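Local structure of bacterioferritin (Rhodobacter capsulatus, 1JGC) at residues A[24-27]-A[28-31]; A[41-44]-A[45-48]; A[2-5]-A[6-9]. The protein stores iron as a 24-subunit shell, probably oxidising Fe(2+) with dioxygen at a ferroxidase centre and laying down ferric mineral inside, and binds heme b between paired subunits. All blocks are in the same frame, centred on the assembly; numbering follows the deposited sequence.

Interaction 1 of 3, residues A[24-27]-A[28-31]; sequences QYWV and HFRL. With HEM (protoporphyrin IX containing Fe), chain D.
The W26 indole lies between F29, three residues further along the helix, whose ring edge meets one face, and a vinyl group of the heme over the opposite face. The aromatic pair is a T-shaped (edge-to-face) stack: the centroid of F29 sits 5.2 Å from that of the six-membered ring of W26, with the planes at 72°. F29 CD2 sits 3.8 Å above the indole plane, off centre, nearest W26 CE2. On the other face the vinyl carbon CAC of the heme stands 3.7 Å above the W26 plane, and the far corner of the indole, CH2, meets heme methyl CMD at 3.6 Å. W26 reaches the porphyrin because its CG lies anti to the backbone N (chi1 -159°), which swings the indole off the helix. W26 NE1 is hydrogen-bonded to D56 of the second subunit, which would fix the rotation of the ring. On another side of the helix, Q24 and H28 run alongside each other, CG to CE1 3.9 Å, and the Q24 carbonyl O stands over a face of the imidazole. Their polar ends are held by R78, D90 and G80 of the same chain. By contrast, the partly exposed R30 and L31 make fewer side-chain contacts within the segment: L31 meets V27 by one methyl, CD2 to CG1 3.7 Å, while the bend of R30 at chi2 brings a guanidinium face over F29 CE2, 3.6 Å from its plane, with NE salt-bridged to D56 of the second subunit. Four i to i+4 backbone bonds, such as R30 N to W26 O (3.1 Å), run through the segment. Within helix 5-34, Y25 and F29 face helix 38-64, H28 packs on helix 83-111, and V27, R30 and L31 meet the second subunit.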
loop_
_atom_site.group_PDB
_atom_site.type_symbol
_atom_site.label_atom_id
_atom_site.label_comp_id
_atom_site.label_asym_id
_atom_site.label_seq_id
_atom_site.Cartn_x
_atom_site.Cartn_y
_atom_site.Cartn_z
ATOM N N GLN A 24 21.984 -24.348 38.320
ATOM C CA GLN A 24 23.072 -25.105 37.728
ATOM C C GLN A 24 23.203 -24.754 36.248
ATOM O O GLN A 24 24.306 -24.553 35.754
ATOM C CB GLN A 24 22.850 -26.612 37.911
ATOM C CG GLN A 24 24.022 -27.474 37.445
ATOM C CD GLN A 24 23.826 -28.947 37.766
ATOM O OE1 GLN A 24 23.805 -29.348 38.933
ATOM N NE2 GLN A 24 23.673 -29.759 36.731
ATOM N N TYR A 25 22.076 -24.668 35.550
ATOM C CA TYR A 25 22.093 -24.337 34.130
ATOM C C TYR A 25 22.561 -22.909 33.914
ATOM O O TYR A 25 23.317 -22.633 32.974
ATOM C CB TYR A 25 20.707 -24.500 33.507
ATOM C CG TYR A 25 20.299 -25.931 33.226
ATOM C CD1 TYR A 25 21.082 -26.756 32.415
ATOM C CD2 TYR A 25 19.132 -26.458 33.768
ATOM C CE1 TYR A 25 20.711 -28.077 32.158
ATOM C CE2 TYR A 25 18.751 -27.766 33.522
ATOM C CZ TYR A 25 19.543 -28.575 32.721
ATOM O OH TYR A 25 19.171 -29.889 32.514
ATOM N N TRP A 26 22.124 -22.001 34.782
ATOM C CA TRP A 26 22.511 -20.610 34.627
ATOM C C TRP A 26 23.996 -20.386 34.855
ATOM O O TRP A 26 24.617 -19.597 34.154
ATOM C CB TRP A 26 21.695 -19.705 35.552
ATOM C CG TRP A 26 21.692 -18.295 35.066
ATOM C CD1 TRP A 26 22.610 -17.326 35.348
ATOM C CD2 TRP A 26 20.795 -17.729 34.100
ATOM N NE1 TRP A 26 22.346 -16.193 34.614
ATOM C CE2 TRP A 26 21.240 -16.414 33.837
ATOM C CE3 TRP A 26 19.666 -18.208 33.427
ATOM C CZ2 TRP A 26 20.592 -15.571 32.924
ATOM C CZ3 TRP A 26 19.023 -17.374 32.522
ATOM C CH2 TRP A 26 19.491 -16.068 32.276
ATOM N N VAL A 27 24.572 -21.073 35.832
ATOM C CA VAL A 27 25.995 -20.927 36.081
ATOM C C VAL A 27 26.745 -21.496 34.875
ATOM O O VAL A 27 27.733 -20.930 34.424
ATOM C CB VAL A 27 26.435 -21.681 37.367
ATOM C CG1 VAL A 27 27.933 -21.587 37.531
ATOM C CG2 VAL A 27 25.753 -21.089 38.579
ATOM N N HIS A 28 26.262 -22.615 34.352
ATOM C CA HIS A 28 26.891 -23.238 33.202
ATOM C C HIS A 28 26.831 -22.321 31.999
ATOM O O HIS A 28 27.774 -22.257 31.209
ATOM C CB HIS A 28 26.223 -24.574 32.899
ATOM C CG HIS A 28 26.685 -25.681 33.790
ATOM N ND1 HIS A 28 26.090 -26.922 33.808
ATOM C CD2 HIS A 28 27.709 -25.743 34.676
ATOM C CE1 HIS A 28 26.729 -27.702 34.663
ATOM N NE2 HIS A 28 27.716 -27.009 35.203
ATOM N N PHE A 29 25.722 -21.605 31.863
ATOM C CA PHE A 29 25.558 -20.658 30.764
ATOM C C PHE A 29 26.663 -19.601 30.878
ATOM O O PHE A 29 27.414 -19.368 29.937
ATOM C CB PHE A 29 24.161 -20.017 30.839
ATOM C CG PHE A 29 24.101 -18.609 30.316
ATOM C CD1 PHE A 29 24.438 -18.319 29.005
ATOM C CD2 PHE A 29 23.712 -17.566 31.150
ATOM C CE1 PHE A 29 24.392 -17.012 28.531
ATOM C CE2 PHE A 29 23.662 -16.253 30.682
ATOM C CZ PHE A 29 24.002 -15.976 29.374
ATOM N N ARG A 30 26.769 -18.992 32.051
ATOM C CA ARG A 30 27.769 -17.968 32.288
ATOM C C ARG A 30 29.185 -18.483 32.087
ATOM O O ARG A 30 30.008 -17.836 31.441
ATOM C CB ARG A 30 27.596 -17.397 33.695
ATOM C CG ARG A 30 26.609 -16.256 33.731
ATOM C CD ARG A 30 27.142 -15.158 32.851
ATOM N NE ARG A 30 26.148 -14.164 32.483
ATOM C CZ ARG A 30 26.281 -13.347 31.443
ATOM N NH1 ARG A 30 27.359 -13.417 30.680
ATOM N NH2 ARG A 30 25.341 -12.461 31.165
ATOM N N LEU A 31 29.461 -19.653 32.642
ATOM C CA LEU A 31 30.765 -20.283 32.516
ATOM C C LEU A 31 31.095 -20.521 31.034
ATOM O O LEU A 31 32.161 -20.136 30.552
ATOM C CB LEU A 31 30.746 -21.614 33.269
ATOM C CG LEU A 31 31.661 -21.883 34.473
ATOM C CD1 LEU A 31 32.277 -20.618 35.043
ATOM C CD2 LEU A 31 30.833 -22.599 35.507
HETATM C CHA HEM D . 13.058 -15.011 33.391
HETATM C CHB HEM D . 10.943 -17.348 37.077
HETATM C CHC HEM D . 15.255 -17.771 39.143
HETATM C CHD HEM D . 17.235 -14.914 35.824
HETATM C C1A HEM D . 12.167 -15.793 34.124
HETATM C C2A HEM D . 11.002 -16.511 33.642
HETATM C C3A HEM D . 10.237 -16.805 34.752
HETATM C C4A HEM D . 11.163 -16.736 35.860
HETATM C CMA HEM D . 8.807 -17.374 34.776
HETATM C CAA HEM D . 10.776 -17.157 32.275
HETATM C CBA HEM D . 10.894 -16.297 31.029
HETATM C CGA HEM D . 9.835 -15.229 30.955
HETATM O O1A HEM D . 9.877 -14.434 29.986
HETATM O O2A HEM D . 8.963 -15.184 31.855
HETATM C C1B HEM D . 11.933 -17.691 37.978
HETATM C C2B HEM D . 11.731 -18.493 39.174
HETATM C C3B HEM D . 12.942 -18.559 39.815
HETATM C C4B HEM D . 13.900 -17.885 38.935
HETATM C CMB HEM D . 10.436 -19.167 39.627
HETATM C CAB HEM D . 13.143 -19.235 41.017
HETATM C CBB HEM D . 13.942 -18.813 42.067
HETATM C C1C HEM D . 16.190 -17.136 38.357
HETATM C C2C HEM D . 17.619 -17.191 38.593
HETATM C C3C HEM D . 18.211 -16.389 37.643
HETATM C C4C HEM D . 17.108 -15.813 36.874
HETATM C CMC HEM D . 18.318 -18.009 39.692
HETATM C CAC HEM D . 19.577 -16.202 37.419
HETATM C CBC HEM D . 20.593 -16.300 38.356
HETATM C C1D HEM D . 16.261 -14.621 34.888
HETATM C C2D HEM D . 16.474 -13.802 33.703
HETATM C C3D HEM D . 15.286 -13.815 32.997
HETATM C C4D HEM D . 14.364 -14.688 33.737
HETATM C CMD HEM D . 17.756 -13.058 33.309
HETATM C CAD HEM D . 15.041 -12.915 31.782
HETATM C CBD HEM D . 14.877 -13.574 30.425
HETATM C CGD HEM D . 14.858 -12.563 29.277
HETATM O O1D HEM D . 14.106 -11.560 29.369
HETATM O O2D HEM D . 15.588 -12.780 28.279
HETATM N NA HEM D . 12.398 -16.258 35.409
HETATM N NB HEM D . 13.279 -17.365 37.812
HETATM N NC HEM D . 15.899 -16.419 37.223
HETATM N ND HEM D . 14.969 -15.155 34.902
HETATM FE FE HEM D . 14.137 -16.330 36.312
#

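Interaction 2 of 3, residues A[41-44]-A[45-48]; sequences AKKS and REES. With HEM (protoporphyrin IX containing Fe), chain D.
Two turns of helix 38-64, in the four-helix bundle of the ferritin fold, carry R45 of the heme pocket on one flank and a lysine beside E46 and E47 on another. The backbone is regular: R45 N bonds to A41 O at 3.0 Å, E47 N to K43 O at 3.0 Å, and the two neighbouring i to i+4 bonds match them. K43 departs from an extended chain at chi2 (54°), and this bend sends its ammonium forward along the helix, across the side chains of E46 and E47 at about a right angle to each. K43 NZ and E46 OE1 form a long salt bridge of 4.0 Å. E47 OE2 stays farther away, 5.1 Å from K43 NZ, near enough only for a general electrostatic pull; the aliphatic CE of K43 is the atom that approaches it, at 4.2 Å. The lysine also makes a cation-pi contact with F133 of the same chain. R45 leaves these charges behind. Its chain turns at chi3 (91°) and presents the edge of the guanidinium to a heme propionate, with O2D close to the guanidinium plane. The resulting bond from R45 NH2 to heme O2D measures 2.8 Å but is bent at the hydrogen (119°), a weak bond; the opposite charges would be expected to strengthen the attraction. The hydroxyls of S44 and S48 are hydrogen-bonded to Q32 OE1 and I22 O. A41, R45 and S48 face helix 5-34, while K42 and K43 pack on D158 and M157 of the third subunit.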
loop_
_atom_site.group_PDB
_atom_site.type_symbol
_atom_site.label_atom_id
_atom_site.label_comp_id
_atom_site.label_asym_id
_atom_site.label_seq_id
_atom_site.Cartn_x
_atom_site.Cartn_y
_atom_site.Cartn_z
ATOM N N ALA A 41 26.512 -22.055 25.377
ATOM C CA ALA A 41 25.965 -21.183 26.403
ATOM C C ALA A 41 24.482 -20.872 26.205
ATOM O O ALA A 41 23.702 -20.913 27.161
ATOM C CB ALA A 41 26.764 -19.887 26.455
ATOM N N LYS A 42 24.092 -20.566 24.968
ATOM C CA LYS A 42 22.703 -20.232 24.689
ATOM C C LYS A 42 21.770 -21.382 24.986
ATOM O O LYS A 42 20.639 -21.163 25.410
ATOM C CB LYS A 42 22.539 -19.769 23.241
ATOM C CG LYS A 42 23.303 -18.490 22.974
ATOM C CD LYS A 42 23.281 -18.099 21.506
ATOM C CE LYS A 42 24.316 -16.994 21.221
ATOM N NZ LYS A 42 24.264 -16.572 19.793
ATOM N N LYS A 43 22.240 -22.605 24.777
ATOM C CA LYS A 43 21.411 -23.763 25.049
ATOM C C LYS A 43 21.183 -23.873 26.558
ATOM O O LYS A 43 20.063 -24.130 27.012
ATOM C CB LYS A 43 22.069 -25.028 24.510
ATOM C CG LYS A 43 21.205 -26.271 24.630
ATOM C CD LYS A 43 19.839 -26.075 23.987
ATOM C CE LYS A 43 18.957 -27.306 24.175
ATOM N NZ LYS A 43 17.556 -27.069 23.706
ATOM N N SER A 44 22.243 -23.660 27.334
ATOM C CA SER A 44 22.131 -23.716 28.788
ATOM C C SER A 44 21.155 -22.660 29.303
ATOM O O SER A 44 20.386 -22.922 30.233
ATOM C CB SER A 44 23.495 -23.510 29.448
ATOM O OG SER A 44 24.308 -24.647 29.275
ATOM N N ARG A 45 21.187 -21.471 28.704
ATOM C CA ARG A 45 20.296 -20.403 29.127
ATOM C C ARG A 45 18.856 -20.829 28.876
ATOM O O ARG A 45 17.988 -20.635 29.720
ATOM C CB ARG A 45 20.598 -19.103 28.372
ATOM C CG ARG A 45 20.687 -17.887 29.289
ATOM C CD ARG A 45 20.814 -16.565 28.546
ATOM N NE ARG A 45 19.506 -15.982 28.281
ATOM C CZ ARG A 45 19.114 -14.783 28.706
ATOM N NH1 ARG A 45 19.932 -14.019 29.416
ATOM N NH2 ARG A 45 17.889 -14.352 28.438
ATOM N N GLU A 46 18.605 -21.419 27.714
ATOM C CA GLU A 46 17.264 -21.878 27.379
ATOM C C GLU A 46 16.765 -22.926 28.377
ATOM O O GLU A 46 15.648 -22.827 28.884
ATOM C CB GLU A 46 17.232 -22.473 25.970
ATOM C CG GLU A 46 17.165 -21.463 24.839
ATOM C CD GLU A 46 17.356 -22.117 23.457
ATOM O OE1 GLU A 46 16.748 -23.197 23.206
ATOM O OE2 GLU A 46 18.113 -21.544 22.628
ATOM N N GLU A 47 17.590 -23.929 28.657
ATOM C CA GLU A 47 17.205 -24.977 29.593
ATOM C C GLU A 47 16.920 -24.416 30.984
ATOM O O GLU A 47 15.997 -24.864 31.654
ATOM C CB GLU A 47 18.290 -26.055 29.655
ATOM C CG GLU A 47 18.475 -26.828 28.345
ATOM C CD GLU A 47 19.715 -27.740 28.368
ATOM O OE1 GLU A 47 20.793 -27.266 28.799
ATOM O OE2 GLU A 47 19.624 -28.925 27.952
ATOM N N SER A 48 17.701 -23.434 31.415
ATOM C CA SER A 48 17.498 -22.819 32.723
ATOM C C SER A 48 16.135 -22.127 32.764
ATOM O O SER A 48 15.404 -22.223 33.747
ATOM C CB SER A 48 18.613 -21.800 33.016
ATOM O OG SER A 48 18.425 -21.136 34.259
HETATM C CHA HEM D . 13.058 -15.011 33.391
HETATM C CHB HEM D . 10.943 -17.348 37.077
HETATM C CHC HEM D . 15.255 -17.771 39.143
HETATM C CHD HEM D . 17.235 -14.914 35.824
HETATM C C1A HEM D . 12.167 -15.793 34.124
HETATM C C2A HEM D . 11.002 -16.511 33.642
HETATM C C3A HEM D . 10.237 -16.805 34.752
HETATM C C4A HEM D . 11.163 -16.736 35.860
HETATM C CMA HEM D . 8.807 -17.374 34.776
HETATM C CAA HEM D . 10.776 -17.157 32.275
HETATM C CBA HEM D . 10.894 -16.297 31.029
HETATM C CGA HEM D . 9.835 -15.229 30.955
HETATM O O1A HEM D . 9.877 -14.434 29.986
HETATM O O2A HEM D . 8.963 -15.184 31.855
HETATM C C1B HEM D . 11.933 -17.691 37.978
HETATM C C2B HEM D . 11.731 -18.493 39.174
HETATM C C3B HEM D . 12.942 -18.559 39.815
HETATM C C4B HEM D . 13.900 -17.885 38.935
HETATM C CMB HEM D . 10.436 -19.167 39.627
HETATM C CAB HEM D . 13.143 -19.235 41.017
HETATM C CBB HEM D . 13.942 -18.813 42.067
HETATM C C1C HEM D . 16.190 -17.136 38.357
HETATM C C2C HEM D . 17.619 -17.191 38.593
HETATM C C3C HEM D . 18.211 -16.389 37.643
HETATM C C4C HEM D . 17.108 -15.813 36.874
HETATM C CMC HEM D . 18.318 -18.009 39.692
HETATM C CAC HEM D . 19.577 -16.202 37.419
HETATM C CBC HEM D . 20.593 -16.300 38.356
HETATM C C1D HEM D . 16.261 -14.621 34.888
HETATM C C2D HEM D . 16.474 -13.802 33.703
HETATM C C3D HEM D . 15.286 -13.815 32.997
HETATM C C4D HEM D . 14.364 -14.688 33.737
HETATM C CMD HEM D . 17.756 -13.058 33.309
HETATM C CAD HEM D . 15.041 -12.915 31.782
HETATM C CBD HEM D . 14.877 -13.574 30.425
HETATM C CGD HEM D . 14.858 -12.563 29.277
HETATM O O1D HEM D . 14.106 -11.560 29.369
HETATM O O2D HEM D . 15.588 -12.780 28.279
HETATM N NA HEM D . 12.398 -16.258 35.409
HETATM N NB HEM D . 13.279 -17.365 37.812
HETATM N NC HEM D . 15.899 -16.419 37.223
HETATM N ND HEM D . 14.969 -15.155 34.902
HETATM FE FE HEM D . 14.137 -16.330 36.312
#

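Interaction 3 of 3, residues A[2-5]-A[6-9]; sequences KGDA and KVIE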
loop_
_atom_site.group_PDB
_atom_site.type_symbol
_atom_site.label_atom_id
_atom_site.label_comp_id
_atom_site.label_asym_id
_atom_site.label_seq_id
_atom_site.Cartn_x
_atom_site.Cartn_y
_atom_site.Cartn_z
ATOM N N LYS A 2 -8.143 -28.678 49.463
ATOM C CA LYS A 2 -7.125 -29.278 50.320
ATOM C C LYS A 2 -6.510 -30.508 49.650
ATOM O O LYS A 2 -7.222 -31.403 49.193
ATOM C CB LYS A 2 -7.718 -29.672 51.674
ATOM C CG LYS A 2 -6.769 -29.396 52.843
ATOM C CD LYS A 2 -5.367 -29.975 52.585
ATOM C CE LYS A 2 -4.363 -29.463 53.620
ATOM N NZ LYS A 2 -4.900 -29.639 55.020
ATOM N N GLY A 3 -5.184 -30.548 49.589
ATOM C CA GLY A 3 -4.524 -31.669 48.953
ATOM C C GLY A 3 -3.937 -32.692 49.902
ATOM O O GLY A 3 -3.866 -32.486 51.113
ATOM N N ASP A 4 -3.521 -33.817 49.340
ATOM C CA ASP A 4 -2.914 -34.885 50.118
ATOM C C ASP A 4 -1.557 -34.405 50.627
ATOM O O ASP A 4 -0.684 -34.045 49.835
ATOM C CB ASP A 4 -2.710 -36.110 49.241
ATOM C CG ASP A 4 -2.139 -37.275 50.006
ATOM O OD1 ASP A 4 -2.946 -38.044 50.581
ATOM O OD2 ASP A 4 -0.889 -37.413 50.044
ATOM N N ALA A 5 -1.376 -34.403 51.941
ATOM C CA ALA A 5 -0.125 -33.955 52.537
ATOM C C ALA A 5 1.127 -34.501 51.852
ATOM O O ALA A 5 2.083 -33.756 51.632
ATOM C CB ALA A 5 -0.087 -34.306 54.031
ATOM N N LYS A 6 1.142 -35.784 51.511
ATOM C CA LYS A 6 2.346 -36.319 50.887
ATOM C C LYS A 6 2.547 -35.885 49.435
ATOM O O LYS A 6 3.666 -35.882 48.936
ATOM C CB LYS A 6 2.389 -37.846 50.985
ATOM C CG LYS A 6 3.796 -38.364 50.756
ATOM C CD LYS A 6 3.946 -39.856 51.003
ATOM C CE LYS A 6 5.409 -40.271 50.782
ATOM N NZ LYS A 6 5.663 -41.755 50.932
ATOM N N VAL A 7 1.470 -35.534 48.747
ATOM C CA VAL A 7 1.603 -35.081 47.371
ATOM C C VAL A 7 2.306 -33.730 47.445
ATOM O O VAL A 7 3.186 -33.420 46.647
ATOM C CB VAL A 7 0.222 -34.915 46.690
ATOM C CG1 VAL A 7 0.374 -34.161 45.374
ATOM C CG2 VAL A 7 -0.396 -36.289 46.426
ATOM N N ILE A 8 1.921 -32.936 48.432
ATOM C CA ILE A 8 2.507 -31.625 48.621
ATOM C C ILE A 8 3.994 -31.763 48.944
ATOM O O ILE A 8 4.813 -30.947 48.523
ATOM C CB ILE A 8 1.761 -30.874 49.743
ATOM C CG1 ILE A 8 0.323 -30.603 49.279
ATOM C CG2 ILE A 8 2.491 -29.592 50.113
ATOM C CD1 ILE A 8 -0.525 -29.820 50.247
ATOM N N GLU A 9 4.348 -32.804 49.684
ATOM C CA GLU A 9 5.741 -33.033 50.030
ATOM C C GLU A 9 6.518 -33.315 48.750
ATOM O O GLU A 9 7.599 -32.766 48.526
ATOM C CB GLU A 9 5.859 -34.227 50.972
ATOM C CG GLU A 9 6.246 -33.880 52.390
ATOM C CD GLU A 9 6.080 -35.064 53.335
ATOM O OE1 GLU A 9 6.687 -36.146 53.089
ATOM O OE2 GLU A 9 5.332 -34.908 54.324
#
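Two backbone N-H groups of the helix's first turn meet the flat carboxylate of D4 at OD2: K6 N from above one face, V7 N from near the plane. OD2 lies 3.0 Å from K6 N and 3.3 Å from V7 N; both bonds are weak, bent to 125° and 135° at the hydrogen. The same oxygen is also hydrogen-bonded to the hydroxyl of Y107 on helix 83-111, which ties the carboxylate to the bundle. With CG anti to its own nitrogen (chi1 -177°), the carboxylate folds back over the helix end. D4 is thus the N-cap of helix 5-34, its side chain standing in for the carbonyls that a preceding turn would have supplied. Charge at this position probably also interacts favourably with the positive end of the helix dipole. The main chain takes over at once: D4 O accepts from I8 N at 3.2 Å, and more weakly from V7 N, while A5 O receives E9 N at 3.1 Å. Beside the cap, V7 crosses D4 at about a right angle and rests its CG2 methyl on D4 CB, 3.6 Å away. V7 is buried against Y107 and C108, with L65 and D113 also touching it. K6 extends away from the cap, its ammonium making a cation-pi contact with Y107, and I8 lays CG1 against D4 O at 3.6 Å.

Interactions 1 and 2 lie on successive helices, 5-34 and 38-64, with centres 8 Å apart; they touch directly, F29 against R45, and both contact the same heme. Interaction 1 is buried, with an aromatic and apolar core whose polar ends are tied to other helices, loops and another subunit, whereas interaction 2 is partly buried and trades on charge, pairing K43 with E46 and R45 with a propionate. Interaction 3 shares helix 5-34 with interaction 1 but opens it on the other side of the chain's centre, about 33 Å away between centres. It is a surface contact, away from the heme and iron sites, and uses a carboxylate to cap backbone N-H groups.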